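NOL1/NOP2/sun family protein (PDB 3M4X) probably transfers methyl groups to cytosine bases of ribosomal RNA with its Rossmann-like methyltransferase domain, alongside a PUA-like RNA-binding domain. Local coordinates at residues A[14-17]-A[18-21]; A[283-287]-A[288-292]. All coordinates share one frame; numbering follows the deposited sequence.

Overall arrangement
From the N terminus, interaction 1 comes first, within the last turns of helix 10-20 in the N-terminal family region. Far along the chain, interaction 2 makes the turn that joins strand 283-285 to strand 295-302 in the methyltransferase region. Each is made within one continuous stretch, so neither closes a long loop; they follow in series and neither nest nor cross. Space brings them together: their centres lie about 17 Å apart, and Leu20 CD2 meets Trp286 CH2 at 4.0 Å. Phe27 of helix 24-33 and Phe237 each touch residues of both contacts, so the N-terminal helices are packed directly against the methyltransferase region.

Interaction 1: A[14-17]-A[18-21]; sequences KKYR and LLLG
Leu18 continues the i to i+4 bonding of the last turns of helix 10-20, giving its N-H to Lys14 O at 3.1 Å with a nearly straight N-H...O angle of 176°. Leu19 N bonds to Lys15 O at 3.0 Å, and its side chain lies alongside that of Lys15, the two pointing the same way. With chi1 at -176°, Lys15 CG stands opposite the backbone N and 3.7 Å from Leu19 CD2; the bend at chi4 (-67°) brings Lys15 NZ equally close to that methyl. Leu20 N reaches Tyr16 O at 2.9 Å, while Leu20 CD1 lies 4.4 Å from Tyr16 CD2, oblique to the ring. That ring also receives Leu19 CD2, and with Phe12, Phe28 and Phe237 against it the tyrosine is buried. Gly21 N bonds to Arg17 O at 2.9 Å, yet Gly21 itself has left helical angles with a positive phi, marking the helix C-terminus. Chemically, the helix is two-sided: Tyr16 and Leu20 face the protein, Leu18 is exposed, and at the border Lys15 offers its hydrocarbon chain to Leu19 while its ammonium pairs with Glu240, which probably steadies that charge beside an apolar neighbour.

Interaction 2: A[283-287]-A[288-292]; sequences IRIWP and HKDQG
Trp286 and His288 flank Pro287 in a type I beta turn, Trp286 to Lys289, that begins the connection between antiparallel strands 283-285 and 295-302. The assignment rests on Pro287 and His288, whose backbone angles suit the two central positions, and on the bond from Lys289 N to Trp286 O at 3.1 Å. Trp286 O also accepts a second, straighter bond from Asp290 N at 2.7 Å, an i+4 to i bond, so an alpha turn overlaps the beta turn.

The side chains of Trp286 and His288 run side by side. His288 has CG wedged between its own backbone N and carbonyl carbon (chi1 64°), which carries the imidazole back toward the tryptophan until His288 CE1 lies 3.5 Å from Trp286 CB. The imidazole and the five-membered ring of the indole are inclined by 61°, with centroids 5.4 Å apart, so the pairing is oblique; Trp286 CE3 lies in the imidazole plane, at the ring's edge. Pro287 CD also comes to that edge. Lys289 CB sits over the centre of one imidazole face. Beyond the turn, the indole lies parallel to Phe237. The N-terminal region is met through His288 NE2, hydrogen-bonded to Glu23, through the indole, edge-to-face with Phe27, and through Pro287, which touches Phe27 and Leu31.

After the turn, Asp290 folds its carboxylate back to the backbone of Trp286. Asp290 OD2 accepts from Trp286 N at 2.9 Å, nearly straight at 170°, through the anti lone pair, and it is also hydrogen-bonded to Ser267 OG. Both backbone polar atoms of Trp286 are therefore held by Asp290, one by its carboxylate and one by its N-H. Past it, the chain brings Gln291 O to within 3.2 Å of Ile285 CG2.

Interaction 1: A[14-17]-A[18-21]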
# COMPACT_ATOMS: atom_id res chain seq x y z
N LYS A 14 8.08 -28.27 -19.07
CA LYS A 14 8.43 -29.58 -18.52
C LYS A 14 8.21 -29.64 -17.00
O LYS A 14 7.64 -30.60 -16.47
CB LYS A 14 9.89 -29.94 -18.84
CG LYS A 14 10.30 -29.80 -20.31
CD LYS A 14 11.68 -30.45 -20.54
CE LYS A 14 12.55 -29.63 -21.51
NZ LYS A 14 11.96 -29.40 -22.87
N LYS A 15 8.69 -28.61 -16.30
CA LYS A 15 8.59 -28.60 -14.84
C LYS A 15 7.14 -28.80 -14.43
O LYS A 15 6.83 -29.68 -13.63
CB LYS A 15 9.14 -27.28 -14.29
CG LYS A 15 9.19 -27.17 -12.75
CD LYS A 15 10.03 -25.97 -12.33
CE LYS A 15 10.25 -25.91 -10.82
NZ LYS A 15 8.98 -25.64 -10.10
N TYR A 16 6.25 -28.00 -15.02
CA TYR A 16 4.85 -28.00 -14.63
C TYR A 16 3.99 -29.10 -15.24
O TYR A 16 2.92 -29.41 -14.71
CB TYR A 16 4.24 -26.59 -14.82
CG TYR A 16 4.70 -25.64 -13.73
CD1 TYR A 16 5.80 -24.82 -13.92
CD2 TYR A 16 4.07 -25.60 -12.50
CE1 TYR A 16 6.25 -23.95 -12.92
CE2 TYR A 16 4.51 -24.73 -11.48
CZ TYR A 16 5.60 -23.92 -11.70
OH TYR A 16 6.05 -23.06 -10.72
N ARG A 17 4.44 -29.68 -16.35
CA ARG A 17 3.88 -30.94 -16.82
C ARG A 17 4.01 -32.00 -15.74
O ARG A 17 3.03 -32.66 -15.36
CB ARG A 17 4.60 -31.43 -18.07
CG ARG A 17 4.15 -30.79 -19.35
CD ARG A 17 4.21 -31.78 -20.50
NE ARG A 17 3.80 -31.17 -21.76
CZ ARG A 17 4.65 -30.74 -22.68
NH1 ARG A 17 5.96 -30.86 -22.50
NH2 ARG A 17 4.19 -30.19 -23.80
N LEU A 18 5.22 -32.17 -15.23
CA LEU A 18 5.46 -33.11 -14.14
C LEU A 18 4.73 -32.77 -12.83
O LEU A 18 4.19 -33.67 -12.17
CB LEU A 18 6.97 -33.25 -13.87
CG LEU A 18 7.79 -33.99 -14.93
CD1 LEU A 18 9.25 -34.00 -14.52
CD2 LEU A 18 7.28 -35.41 -15.13
N LEU A 19 4.72 -31.50 -12.46
CA LEU A 19 4.12 -31.08 -11.19
C LEU A 19 2.60 -31.22 -11.21
O LEU A 19 2.00 -31.63 -10.22
CB LEU A 19 4.47 -29.63 -10.86
CG LEU A 19 5.50 -29.27 -9.78
CD1 LEU A 19 6.04 -30.47 -8.99
CD2 LEU A 19 6.62 -28.45 -10.43
N LEU A 20 1.99 -30.86 -12.34
CA LEU A 20 0.53 -30.74 -12.43
C LEU A 20 -0.17 -31.96 -13.02
O LEU A 20 -1.37 -32.15 -12.81
CB LEU A 20 0.14 -29.49 -13.23
CG LEU A 20 0.38 -28.16 -12.50
CD1 LEU A 20 -0.07 -26.95 -13.33
CD2 LEU A 20 -0.34 -28.19 -11.16
N GLY A 21 0.58 -32.78 -13.75
CA GLY A 21 -0.02 -33.92 -14.41
C GLY A 21 -0.92 -33.47 -15.55
O GLY A 21 -0.50 -32.71 -16.42

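Interaction 2: A[283-287]-A[288-292]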
# COMPACT_ATOMS: atom_id res chain seq x y z
N ILE A 283 -2.72 -20.62 0.69
CA ILE A 283 -3.64 -20.33 -0.40
C ILE A 283 -2.92 -20.24 -1.73
O ILE A 283 -1.92 -19.54 -1.85
CB ILE A 283 -4.33 -18.98 -0.22
CG1 ILE A 283 -5.32 -19.01 0.94
CG2 ILE A 283 -5.00 -18.53 -1.51
CD1 ILE A 283 -5.94 -17.63 1.21
N ARG A 284 -3.44 -20.95 -2.72
CA ARG A 284 -2.94 -20.81 -4.08
C ARG A 284 -4.01 -20.24 -4.98
O ARG A 284 -5.19 -20.55 -4.86
CB ARG A 284 -2.44 -22.15 -4.63
CG ARG A 284 -0.97 -22.43 -4.30
CD ARG A 284 -0.54 -23.80 -4.79
NE ARG A 284 0.88 -24.04 -4.61
CZ ARG A 284 1.83 -23.68 -5.47
NH1 ARG A 284 1.52 -23.06 -6.61
NH2 ARG A 284 3.10 -23.95 -5.20
N ILE A 285 -3.58 -19.39 -5.90
CA ILE A 285 -4.47 -18.89 -6.93
C ILE A 285 -3.91 -19.32 -8.28
O ILE A 285 -2.81 -18.92 -8.66
CB ILE A 285 -4.66 -17.36 -6.82
CG1 ILE A 285 -5.39 -17.03 -5.51
CG2 ILE A 285 -5.45 -16.83 -8.01
CD1 ILE A 285 -5.52 -15.57 -5.24
N TRP A 286 -4.66 -20.17 -8.97
CA TRP A 286 -4.25 -20.69 -10.28
C TRP A 286 -5.11 -20.02 -11.36
O TRP A 286 -6.33 -19.92 -11.21
CB TRP A 286 -4.47 -22.20 -10.35
CG TRP A 286 -3.60 -23.08 -9.45
CD1 TRP A 286 -3.97 -23.68 -8.28
CD2 TRP A 286 -2.24 -23.49 -9.70
NE1 TRP A 286 -2.93 -24.42 -7.77
CE2 TRP A 286 -1.85 -24.32 -8.62
CE3 TRP A 286 -1.31 -23.23 -10.71
CZ2 TRP A 286 -0.58 -24.89 -8.53
CZ3 TRP A 286 -0.05 -23.79 -10.62
CH2 TRP A 286 0.31 -24.62 -9.54
N PRO A 287 -4.47 -19.55 -12.44
CA PRO A 287 -5.17 -18.80 -13.49
C PRO A 287 -6.22 -19.64 -14.24
O PRO A 287 -7.20 -19.12 -14.74
CB PRO A 287 -4.05 -18.40 -14.46
CG PRO A 287 -2.76 -18.73 -13.77
CD PRO A 287 -3.06 -19.79 -12.76
N HIS A 288 -6.00 -20.94 -14.31
CA HIS A 288 -6.93 -21.81 -15.02
C HIS A 288 -8.11 -22.22 -14.16
O HIS A 288 -9.06 -22.84 -14.64
CB HIS A 288 -6.20 -23.04 -15.56
CG HIS A 288 -5.63 -23.92 -14.49
ND1 HIS A 288 -4.53 -23.57 -13.74
CD2 HIS A 288 -6.00 -25.15 -14.07
CE1 HIS A 288 -4.25 -24.54 -12.89
NE2 HIS A 288 -5.13 -25.52 -13.07
N LYS A 289 -8.07 -21.85 -12.88
CA LYS A 289 -8.95 -22.42 -11.86
C LYS A 289 -9.69 -21.32 -11.12
O LYS A 289 -10.90 -21.39 -10.92
CB LYS A 289 -8.11 -23.19 -10.83
CG LYS A 289 -8.42 -24.67 -10.71
CD LYS A 289 -7.73 -25.22 -9.47
CE LYS A 289 -8.07 -26.68 -9.20
NZ LYS A 289 -7.56 -27.10 -7.85
N ASP A 290 -8.93 -20.31 -10.69
CA ASP A 290 -9.44 -19.24 -9.85
C ASP A 290 -9.44 -17.94 -10.62
O ASP A 290 -9.08 -17.91 -11.79
CB ASP A 290 -8.54 -19.08 -8.62
CG ASP A 290 -8.35 -20.36 -7.86
OD1 ASP A 290 -9.37 -20.97 -7.46
OD2 ASP A 290 -7.19 -20.77 -7.67
N GLN A 291 -9.85 -16.87 -9.96
CA GLN A 291 -9.81 -15.55 -10.56
C GLN A 291 -8.43 -14.94 -10.36
O GLN A 291 -7.80 -15.15 -9.33
CB GLN A 291 -10.90 -14.66 -9.97
CG GLN A 291 -12.27 -15.04 -10.47
CD GLN A 291 -12.26 -15.24 -11.97
OE1 GLN A 291 -11.66 -14.45 -12.71
NE2 GLN A 291 -12.90 -16.31 -12.43
N GLY A 292 -7.95 -14.20 -11.36
CA GLY A 292 -6.69 -13.50 -11.22
C GLY A 292 -5.48 -14.21 -11.80
O GLY A 292 -5.57 -15.32 -12.32